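Local coordinates for protein Two-component sensor histidine kinase (Nostoc sp., PDB 6OZB) that probably senses light as part of a cyanobacterial phytochrome histidine kinase, whose GAF domain binds the bilin phycoerythrobilin, at residues Arg20-Arg25 with Asp189-Ala194; Ala38-Val43 with Val52-Phe57; Lys100-Val105 with Asp179-Met184. The protein carries 1 engineered substitution. All coordinates share one frame; numbering follows the deposited sequence.

Contact 1 of 3, residues Arg20-Arg25 with Asp189-Ala194; sequences RRITAR and DQLAVA
With CG held anti to the backbone N (chi1 -174°) and the chain then bent at chi2 (63°), Gln190 brings its CG methylene against Ile22 and places its amide beside Thr23 OG1. Ile22 meets it with a branch set by its own first torsion: CG2 lies anti to the backbone N and comes to 3.6 Å from Gln190 CG, while CD1 of the other branch rests 3.8 Å from the same CG. One methylene of a polar residue is therefore straddled by both arms of the isoleucine, and the two side chains run alongside each other, pointing opposite ways. CD1 of Ile22 also makes a looser apolar contact with Leu191 CD2 at 4.5 Å. The helices concerned, 12-27 and 178-201, run parallel at this point, with short axes 10.0 Å apart and only 2° between their directions. They come from near the two ends of the chain and, with helix 32-47, form the helical layer packed on one side of the GAF sheet. Ile22 reaches this second neighbour as well, touching Thr39.

Polar chemistry between the two helices is slight. The Thr23 and Gln190 side chains meet roughly at right angles, with Thr23 OG1 3.2 Å from Gln190 OE1 in the conformer described, but the angles do not make a hydrogen bond. Thr23 OG1 instead bonds to the backbone carbonyl of Leu19, one turn earlier in its own helix. The Gln190 side chain is further flanked by Leu19 and Ile26, and Ile26 also packs on Ala194.

Contact 2 of 3, residues Ala38-Val43 with Val52-Phe57; sequences ATTAEV and VMIYKF. With PEB (phycoerythrobilin), chain F.
Thr40, Val52 and Ile54 lose most of the surface that is buried here, and all three direct their side chains into the gap between helix 32-47 and strand 51-57. Thr40 uses its methyl for the meeting: CG2 lies 3.7 Å from Ile54 CD1 and 3.8 Å from Ile54 CG1, so it sits along the outer arm of the isoleucine as the two side chains pass at a slant. This follows, in the conformer described, from chi1 of Thr40 (73°), which sets OG1 between the backbone N and the carbonyl carbon; the hydroxyl bonds to the carbonyl of Thr37 within the helix, and the methyl is left to face the sheet.

Val52, two residues earlier on the same face of the strand, sends CG1 toward the following helical turn. It meets Val43 CG1 at 4.0 Å, the two valines set nearly perpendicular, and lies 4.4 Å from the Thr40 carbonyl O. The helix runs broadly against the strand, at 143° between directions, and the short axes approach to 8.1 Å. This is the layered plan of the GAF domain: helices pack on one side of an antiparallel sheet and the bilin lies on the other. Strand 51-57 is an inner strand, bonded through its backbone to 63-70 and 161-170.

Because side chains alternate along it, Met53 points away from the helix, and Tyr55, on the same face of the strand, also enters the phycoerythrobilin pocket. Met53 CE reaches 3.8 Å from CBD of the bilin, and Tyr55 CZ comes obliquely to 3.9 Å from its CMD methyl. Phe57 flanks Tyr55, whose CD2 stands over the rim of the Phe57 ring.

Contact 3 of 3, residues Lys100-Val105 with Asp179-Met184; sequences KVRSIV and DELEAM. With PEB (phycoerythrobilin), chain F.
The guanidinium of Arg102, which packs against Leu181, is gripped by partners on strand and helix alike: NE bonds to the carbonyl of Ser115 on the neighbouring strand, and NH1 to OE1 of Gln185, just beyond the segment on helix 178-201. The arginine thus ties the GAF sheet, through strand 102-106, to the long C-terminal helix that covers it on the side away from the bilin. Its chain is bent twice, at chi2 (82°) and chi3 (56°), and these bends let NE meet the Ser115 carbonyl while NH1 reaches Gln185. NH1 passes 4.0 Å from the Leu181 carbonyl O, too far for a bond, so what the arginine offers Leu181 itself is largely its aliphatic root, with Arg102 CB 4.2 Å from Leu181 CD1.

Leu181 has the largest surface buried in this contact. It points at the strand and lodges between Arg102 and Ile104, which are two residues apart and therefore on the same face. Ile104 CD1 lies 4.1 Å from both Leu181 CD1 and Leu181 CD2, so that one methyl end faces the fork of the leucine as the two side chains meet obliquely. Val152, on the other neighbouring strand, and Ile130 also touch Leu181, near the N-terminal end of helix 178-201.

Ser103 and Val105, the alternate residues, lie on the opposite face, where they help line the phycoerythrobilin pocket. Val105 CG2 stands 3.6 Å from carboxylate atom O2C of the bilin. Ser103 directs its hydroxyl to a hydrogen bond with Gln114 NE2 and presents its carbon to the same propionate: Ser103 CB lies 3.3 Å from O1C, nearer than its OG at 3.6 Å.

Contacts 1 and 2, whose centres lie about 12 Å apart, are joined directly: Arg25 NH2 forms a salt bridge of 2.6 Å with Glu42 OE1, and Leu191 CD1 packs 3.6 Å from Ile54 CD1, linking three helices and the sheet. Contact 3 shares helix 178-201 with contact 1, but the centres are about 18 Å apart and the nearest atoms about 5 Å. Contacts 2 and 3, with centres about 15 Å apart, lie on opposite sides of the chain's centre and join helices to different strands of one sheet. Through alternate residues of those strands, both touch phycoerythrobilin, which is also hydrogen-bonded by Arg133, Asp136 and His139.

Contact 1 of 3, residues Arg20-Arg25 with Asp189-Ala194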
# COMPACT_ATOMS: atom_id res chain seq x y z
N ARG C 20 6.68 -30.05 -14.30
CA ARG C 20 6.86 -31.31 -15.00
C ARG C 20 7.75 -32.23 -14.21
O ARG C 20 7.52 -33.42 -14.18
CB ARG C 20 7.43 -31.09 -16.40
CG ARG C 20 6.44 -30.52 -17.42
CD ARG C 20 6.94 -30.64 -18.83
NE ARG C 20 8.17 -29.89 -19.06
CZ ARG C 20 8.26 -28.63 -19.49
NH1 ARG C 20 7.17 -27.93 -19.77
NH2 ARG C 20 9.45 -28.08 -19.67
N ARG C 21 8.76 -31.67 -13.56
CA ARG C 21 9.69 -32.51 -12.82
C ARG C 21 9.00 -33.08 -11.57
O ARG C 21 9.26 -34.21 -11.18
CB ARG C 21 10.94 -31.71 -12.48
CG ARG C 21 11.84 -31.45 -13.69
CD ARG C 21 13.03 -30.54 -13.28
NE ARG C 21 13.86 -30.18 -14.42
CZ ARG C 21 14.74 -31.00 -15.00
NH1 ARG C 21 14.90 -32.24 -14.55
NH2 ARG C 21 15.46 -30.59 -16.04
N ILE C 22 8.10 -32.33 -10.94
CA ILE C 22 7.33 -32.89 -9.82
C ILE C 22 6.44 -34.01 -10.31
O ILE C 22 6.38 -35.06 -9.69
CB ILE C 22 6.44 -31.82 -9.10
CG1 ILE C 22 7.30 -30.73 -8.48
CG2 ILE C 22 5.60 -32.47 -8.01
CD1 ILE C 22 6.47 -29.51 -8.03
N THR C 23 5.78 -33.78 -11.42
CA THR C 23 4.87 -34.75 -11.97
C THR C 23 5.61 -36.05 -12.30
O THR C 23 5.10 -37.13 -12.05
CB THR C 23 4.16 -34.19 -13.20
OG1 THR C 23 3.40 -33.03 -12.81
CG2 THR C 23 3.26 -35.20 -13.79
N ALA C 24 6.83 -35.95 -12.81
CA ALA C 24 7.61 -37.13 -13.15
C ALA C 24 7.87 -37.96 -11.90
O ALA C 24 7.82 -39.19 -11.96
CB ALA C 24 8.92 -36.74 -13.80
N ARG C 25 8.13 -37.30 -10.78
CA ARG C 25 8.37 -38.00 -9.53
C ARG C 25 7.13 -38.72 -9.01
O ARG C 25 7.22 -39.82 -8.45
CB ARG C 25 8.88 -37.04 -8.46
CG ARG C 25 10.28 -36.55 -8.76
CD ARG C 25 10.75 -35.58 -7.71
NE ARG C 25 11.81 -34.81 -8.33
CZ ARG C 25 11.75 -33.51 -8.57
NH1 ARG C 25 10.71 -32.74 -8.19
NH2 ARG C 25 12.76 -32.96 -9.18
N ASP C 189 0.22 -25.80 -5.80
CA ASP C 189 -0.90 -26.58 -6.37
C ASP C 189 -0.43 -27.96 -6.82
O ASP C 189 -1.11 -28.96 -6.62
CB ASP C 189 -1.53 -25.86 -7.55
CG ASP C 189 -2.36 -24.63 -7.14
OD1 ASP C 189 -2.61 -24.45 -5.92
OD2 ASP C 189 -2.72 -23.84 -8.04
N GLN C 190 0.76 -28.02 -7.43
CA GLN C 190 1.31 -29.29 -7.90
C GLN C 190 1.75 -30.17 -6.72
O GLN C 190 1.58 -31.38 -6.76
CB GLN C 190 2.50 -29.05 -8.85
CG GLN C 190 3.05 -30.34 -9.52
CD GLN C 190 2.02 -31.03 -10.42
OE1 GLN C 190 1.76 -30.59 -11.54
NE2 GLN C 190 1.40 -32.08 -9.91
N LEU C 191 2.29 -29.57 -5.67
CA LEU C 191 2.64 -30.35 -4.48
C LEU C 191 1.39 -30.91 -3.81
O LEU C 191 1.38 -32.04 -3.32
CB LEU C 191 3.43 -29.50 -3.47
CG LEU C 191 4.89 -29.20 -3.78
CD1 LEU C 191 5.42 -28.19 -2.76
CD2 LEU C 191 5.71 -30.50 -3.73
N ALA C 192 0.33 -30.11 -3.80
CA ALA C 192 -0.94 -30.52 -3.23
C ALA C 192 -1.44 -31.79 -3.93
O ALA C 192 -2.08 -32.64 -3.29
CB ALA C 192 -1.94 -29.43 -3.36
N VAL C 193 -1.20 -31.87 -5.24
CA VAL C 193 -1.56 -33.09 -5.98
C VAL C 193 -0.72 -34.29 -5.52
O VAL C 193 -1.26 -35.37 -5.30
CB VAL C 193 -1.41 -32.90 -7.50
CG1 VAL C 193 -1.49 -34.25 -8.24
CG2 VAL C 193 -2.42 -31.96 -8.01
N ALA C 194 0.59 -34.10 -5.36
CA ALA C 194 1.44 -35.18 -4.88
C ALA C 194 0.99 -35.64 -3.50
O ALA C 194 0.92 -36.82 -3.20
CB ALA C 194 2.91 -34.74 -4.85

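Contact 2 of 3, residues Ala38-Val43 with Val52-Phe57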
# COMPACT_ATOMS: atom_id res chain seq x y z
N ALA C 38 13.33 -33.38 -3.11
CA ALA C 38 13.95 -33.09 -4.41
C ALA C 38 13.40 -31.82 -5.02
O ALA C 38 14.10 -31.13 -5.76
CB ALA C 38 13.75 -34.26 -5.37
N THR C 39 12.19 -31.46 -4.65
CA THR C 39 11.52 -30.35 -5.28
C THR C 39 12.04 -29.02 -4.76
O THR C 39 12.11 -28.05 -5.51
CB THR C 39 9.97 -30.42 -5.04
OG1 THR C 39 9.43 -31.60 -5.66
CG2 THR C 39 9.28 -29.18 -5.59
N THR C 40 12.38 -28.94 -3.48
CA THR C 40 12.78 -27.64 -2.95
C THR C 40 14.04 -27.13 -3.65
O THR C 40 14.17 -25.92 -3.87
CB THR C 40 13.02 -27.70 -1.43
OG1 THR C 40 14.24 -28.40 -1.16
CG2 THR C 40 11.84 -28.37 -0.76
N ALA C 41 14.95 -28.01 -4.06
CA ALA C 41 16.17 -27.53 -4.75
C ALA C 41 15.86 -26.91 -6.11
O ALA C 41 16.48 -25.93 -6.52
CB ALA C 41 17.18 -28.66 -4.92
N GLU C 42 14.92 -27.50 -6.82
CA GLU C 42 14.53 -26.99 -8.13
C GLU C 42 13.77 -25.68 -7.93
O GLU C 42 13.93 -24.74 -8.69
CB GLU C 42 13.74 -28.08 -8.85
CG GLU C 42 14.70 -29.23 -9.17
CD GLU C 42 14.06 -30.46 -9.75
OE1 GLU C 42 12.82 -30.50 -9.85
OE2 GLU C 42 14.81 -31.40 -10.14
N VAL C 43 12.99 -25.58 -6.88
CA VAL C 43 12.29 -24.32 -6.62
C VAL C 43 13.26 -23.19 -6.29
O VAL C 43 13.11 -22.05 -6.76
CB VAL C 43 11.23 -24.47 -5.52
CG1 VAL C 43 10.61 -23.13 -5.16
CG2 VAL C 43 10.15 -25.41 -6.01
N VAL C 52 15.05 -21.67 0.48
CA VAL C 52 13.67 -22.08 0.25
C VAL C 52 13.41 -23.29 1.12
O VAL C 52 14.25 -24.17 1.20
CB VAL C 52 13.40 -22.39 -1.22
CG1 VAL C 52 12.02 -22.99 -1.44
CG2 VAL C 52 13.54 -21.12 -2.04
N MET C 53 12.27 -23.30 1.79
CA MET C 53 11.90 -24.37 2.72
C MET C 53 10.47 -24.81 2.51
O MET C 53 9.64 -24.01 2.07
CB MET C 53 12.08 -23.91 4.15
CG MET C 53 13.47 -23.43 4.46
SD MET C 53 13.53 -22.69 6.09
CE MET C 53 12.52 -21.26 5.81
N ILE C 54 10.19 -26.07 2.82
CA ILE C 54 8.81 -26.50 2.97
C ILE C 54 8.61 -26.82 4.45
O ILE C 54 9.41 -27.53 5.08
CB ILE C 54 8.49 -27.68 2.04
CG1 ILE C 54 8.53 -27.15 0.60
CG2 ILE C 54 7.13 -28.29 2.39
CD1 ILE C 54 8.14 -28.10 -0.44
N TYR C 55 7.57 -26.21 4.99
CA TYR C 55 7.22 -26.26 6.40
C TYR C 55 5.95 -27.08 6.52
O TYR C 55 5.00 -26.81 5.82
CB TYR C 55 7.02 -24.82 6.91
CG TYR C 55 6.76 -24.64 8.35
CD1 TYR C 55 7.78 -24.73 9.30
CD2 TYR C 55 5.50 -24.30 8.79
CE1 TYR C 55 7.53 -24.54 10.63
CE2 TYR C 55 5.25 -24.09 10.11
CZ TYR C 55 6.26 -24.21 11.04
OH TYR C 55 5.99 -24.00 12.37
N LYS C 56 5.93 -28.08 7.39
CA LYS C 56 4.76 -28.96 7.51
C LYS C 56 4.13 -28.76 8.88
O LYS C 56 4.81 -28.82 9.92
CB LYS C 56 5.17 -30.41 7.30
CG LYS C 56 3.98 -31.42 7.27
CD LYS C 56 4.54 -32.84 7.27
CE LYS C 56 3.48 -33.93 7.03
NZ LYS C 56 2.28 -33.74 7.84
N PHE C 57 2.82 -28.51 8.91
CA PHE C 57 2.13 -28.27 10.18
C PHE C 57 1.85 -29.58 10.93
O PHE C 57 1.53 -30.60 10.32
CB PHE C 57 0.82 -27.53 9.97
CG PHE C 57 0.98 -26.09 9.63
CD1 PHE C 57 1.39 -25.19 10.60
CD2 PHE C 57 0.74 -25.63 8.35
CE1 PHE C 57 1.56 -23.84 10.28
CE2 PHE C 57 0.91 -24.30 8.03
CZ PHE C 57 1.33 -23.40 9.01
CHC PEB F . 6.39 -17.77 10.75
NC PEB F . 4.92 -15.73 11.05
C1C PEB F . 3.95 -15.04 10.39
C2C PEB F . 3.70 -15.63 9.18
C3C PEB F . 4.53 -16.73 9.07
C4C PEB F . 5.30 -16.78 10.26
CMC PEB F . 4.50 -17.63 7.85
CAC PEB F . 2.63 -15.09 8.17
CBC PEB F . 3.15 -13.85 7.46
CGC PEB F . 4.09 -14.27 6.37
O1C PEB F . 3.66 -15.06 5.47
O2C PEB F . 5.28 -13.85 6.33
ND PEB F . 7.73 -17.79 8.72
C1D PEB F . 6.90 -18.62 9.69
C2D PEB F . 7.87 -19.55 10.24
C3D PEB F . 9.13 -19.33 9.73
C4D PEB F . 9.13 -18.29 8.77
CMD PEB F . 7.52 -20.57 11.36
CAD PEB F . 10.39 -20.07 10.22
CBD PEB F . 11.30 -20.50 9.30
OD PEB F . 10.06 -17.86 8.11
NA PEB F . 5.83 -14.17 15.76
C1A PEB F . 6.75 -14.70 16.71
C2A PEB F . 6.36 -14.24 18.09
C3A PEB F . 5.10 -13.40 17.94
C4A PEB F . 4.81 -13.39 16.43
CMA PEB F . 6.18 -15.43 19.08
CBA PEB F . 5.48 -11.81 19.93
OA PEB F . 7.69 -15.42 16.42
CHA PEB F . 3.80 -12.66 15.88
CAA PEB F . 5.13 -11.95 18.43
NB PEB F . 3.88 -13.65 13.36
C1B PEB F . 3.45 -12.70 14.40
C2B PEB F . 2.55 -11.71 13.84
C3B PEB F . 2.41 -12.02 12.45
C4B PEB F . 3.23 -13.24 12.11
CHB PEB F . 3.24 -13.76 10.84
CMB PEB F . 1.91 -10.60 14.60
CAB PEB F . 1.57 -11.25 11.45
CBB PEB F . 2.47 -10.29 10.69
CGB PEB F . 1.52 -9.45 9.84
O1B PEB F . 0.87 -10.03 8.92
O2B PEB F . 1.37 -8.23 10.08

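Contact 3 of 3, residues Lys100-Val105 with Asp179-Met184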
# COMPACT_ATOMS: atom_id res chain seq x y z
N LYS C 100 -6.41 -18.24 1.74
CA LYS C 100 -5.27 -18.82 1.08
C LYS C 100 -4.29 -17.72 0.65
O LYS C 100 -3.75 -17.73 -0.46
CB LYS C 100 -5.72 -19.66 -0.12
CG LYS C 100 -6.77 -20.69 0.25
CD LYS C 100 -6.80 -21.83 -0.76
CE LYS C 100 -7.76 -22.95 -0.33
NZ LYS C 100 -8.80 -22.50 0.63
N VAL C 101 -4.06 -16.77 1.55
CA VAL C 101 -3.23 -15.63 1.25
C VAL C 101 -1.76 -16.02 0.95
O VAL C 101 -1.21 -16.93 1.58
CB VAL C 101 -3.30 -14.62 2.43
CG1 VAL C 101 -2.42 -15.07 3.58
CG2 VAL C 101 -2.90 -13.26 1.97
N ARG C 102 -1.17 -15.33 -0.02
CA ARG C 102 0.26 -15.36 -0.29
C ARG C 102 0.80 -14.05 0.26
O ARG C 102 0.16 -13.02 0.09
CB ARG C 102 0.55 -15.51 -1.78
CG ARG C 102 0.03 -16.84 -2.40
CD ARG C 102 -1.44 -16.80 -2.75
NE ARG C 102 -1.77 -15.71 -3.66
CZ ARG C 102 -1.67 -15.76 -4.98
NH1 ARG C 102 -1.19 -16.85 -5.59
NH2 ARG C 102 -1.99 -14.71 -5.69
N SER C 103 1.95 -14.09 0.93
CA SER C 103 2.46 -12.92 1.64
C SER C 103 3.90 -12.61 1.28
O SER C 103 4.72 -13.50 1.26
CB SER C 103 2.39 -13.13 3.14
OG SER C 103 1.07 -13.33 3.61
N ILE C 104 4.17 -11.32 1.01
CA ILE C 104 5.50 -10.80 0.73
C ILE C 104 5.88 -9.80 1.82
O ILE C 104 5.25 -8.76 1.91
CB ILE C 104 5.54 -10.07 -0.63
CG1 ILE C 104 5.14 -10.99 -1.78
CG2 ILE C 104 6.90 -9.43 -0.85
CD1 ILE C 104 4.63 -10.23 -3.02
N VAL C 105 6.91 -10.09 2.62
CA VAL C 105 7.38 -9.15 3.63
C VAL C 105 8.62 -8.45 3.10
O VAL C 105 9.56 -9.10 2.68
CB VAL C 105 7.70 -9.84 4.99
CG1 VAL C 105 8.16 -8.84 6.00
CG2 VAL C 105 6.46 -10.55 5.50
N ASP C 179 4.12 -12.32 -11.17
CA ASP C 179 4.54 -13.52 -11.89
C ASP C 179 5.23 -14.51 -10.98
O ASP C 179 5.06 -15.72 -11.13
CB ASP C 179 5.46 -13.16 -13.05
CG ASP C 179 4.71 -12.64 -14.27
OD1 ASP C 179 3.47 -12.47 -14.20
OD2 ASP C 179 5.37 -12.41 -15.30
N GLU C 180 6.03 -14.00 -10.04
CA GLU C 180 6.70 -14.85 -9.07
C GLU C 180 5.69 -15.47 -8.11
O GLU C 180 5.83 -16.64 -7.76
CB GLU C 180 7.76 -14.09 -8.29
CG GLU C 180 8.40 -14.91 -7.17
CD GLU C 180 9.65 -14.24 -6.57
OE1 GLU C 180 10.30 -13.43 -7.27
OE2 GLU C 180 9.99 -14.54 -5.41
N LEU C 181 4.67 -14.72 -7.71
CA LEU C 181 3.67 -15.34 -6.84
C LEU C 181 2.91 -16.40 -7.60
O LEU C 181 2.55 -17.41 -7.02
CB LEU C 181 2.65 -14.36 -6.27
CG LEU C 181 3.06 -13.36 -5.22
CD1 LEU C 181 1.78 -12.70 -4.71
CD2 LEU C 181 3.82 -14.05 -4.10
N GLU C 182 2.64 -16.13 -8.87
CA GLU C 182 1.87 -17.06 -9.70
C GLU C 182 2.67 -18.36 -9.82
O GLU C 182 2.10 -19.44 -9.74
CB GLU C 182 1.57 -16.44 -11.07
CG GLU C 182 0.88 -17.38 -12.05
CD GLU C 182 0.74 -16.77 -13.44
OE1 GLU C 182 0.54 -15.54 -13.54
OE2 GLU C 182 0.85 -17.52 -14.43
N ALA C 183 3.99 -18.25 -9.99
CA ALA C 183 4.86 -19.43 -10.04
C ALA C 183 4.80 -20.23 -8.75
O ALA C 183 4.67 -21.45 -8.79
CB ALA C 183 6.29 -19.02 -10.32
N MET C 184 4.91 -19.55 -7.62
CA MET C 184 4.82 -20.22 -6.32
C MET C 184 3.47 -20.91 -6.17
O MET C 184 3.37 -22.01 -5.61
CB MET C 184 5.08 -19.21 -5.20
CG MET C 184 6.52 -18.86 -5.13
SD MET C 184 6.84 -17.70 -3.83
CE MET C 184 6.87 -18.78 -2.40
CHC PEB F . 6.39 -17.77 10.75
NC PEB F . 4.92 -15.73 11.05
C1C PEB F . 3.95 -15.04 10.39
C2C PEB F . 3.70 -15.63 9.18
C3C PEB F . 4.53 -16.73 9.07
C4C PEB F . 5.30 -16.78 10.26
CMC PEB F . 4.50 -17.63 7.85
CAC PEB F . 2.63 -15.09 8.17
CBC PEB F . 3.15 -13.85 7.46
CGC PEB F . 4.09 -14.27 6.37
O1C PEB F . 3.66 -15.06 5.47
O2C PEB F . 5.28 -13.85 6.33
ND PEB F . 7.73 -17.79 8.72
C1D PEB F . 6.90 -18.62 9.69
C2D PEB F . 7.87 -19.55 10.24
C3D PEB F . 9.13 -19.33 9.73
C4D PEB F . 9.13 -18.29 8.77
CMD PEB F . 7.52 -20.57 11.36
CAD PEB F . 10.39 -20.07 10.22
CBD PEB F . 11.30 -20.50 9.30
OD PEB F . 10.06 -17.86 8.11
NA PEB F . 5.83 -14.17 15.76
C1A PEB F . 6.75 -14.70 16.71
C2A PEB F . 6.36 -14.24 18.09
C3A PEB F . 5.10 -13.40 17.94
C4A PEB F . 4.81 -13.39 16.43
CMA PEB F . 6.18 -15.43 19.08
CBA PEB F . 5.48 -11.81 19.93
OA PEB F . 7.69 -15.42 16.42
CHA PEB F . 3.80 -12.66 15.88
CAA PEB F . 5.13 -11.95 18.43
NB PEB F . 3.88 -13.65 13.36
C1B PEB F . 3.45 -12.70 14.40
C2B PEB F . 2.55 -11.71 13.84
C3B PEB F . 2.41 -12.02 12.45
C4B PEB F . 3.23 -13.24 12.11
CHB PEB F . 3.24 -13.76 10.84
CMB PEB F . 1.91 -10.60 14.60
CAB PEB F . 1.57 -11.25 11.45
CBB PEB F . 2.47 -10.29 10.69
CGB PEB F . 1.52 -9.45 9.84
O1B PEB F . 0.87 -10.03 8.92
O2B PEB F . 1.37 -8.23 10.08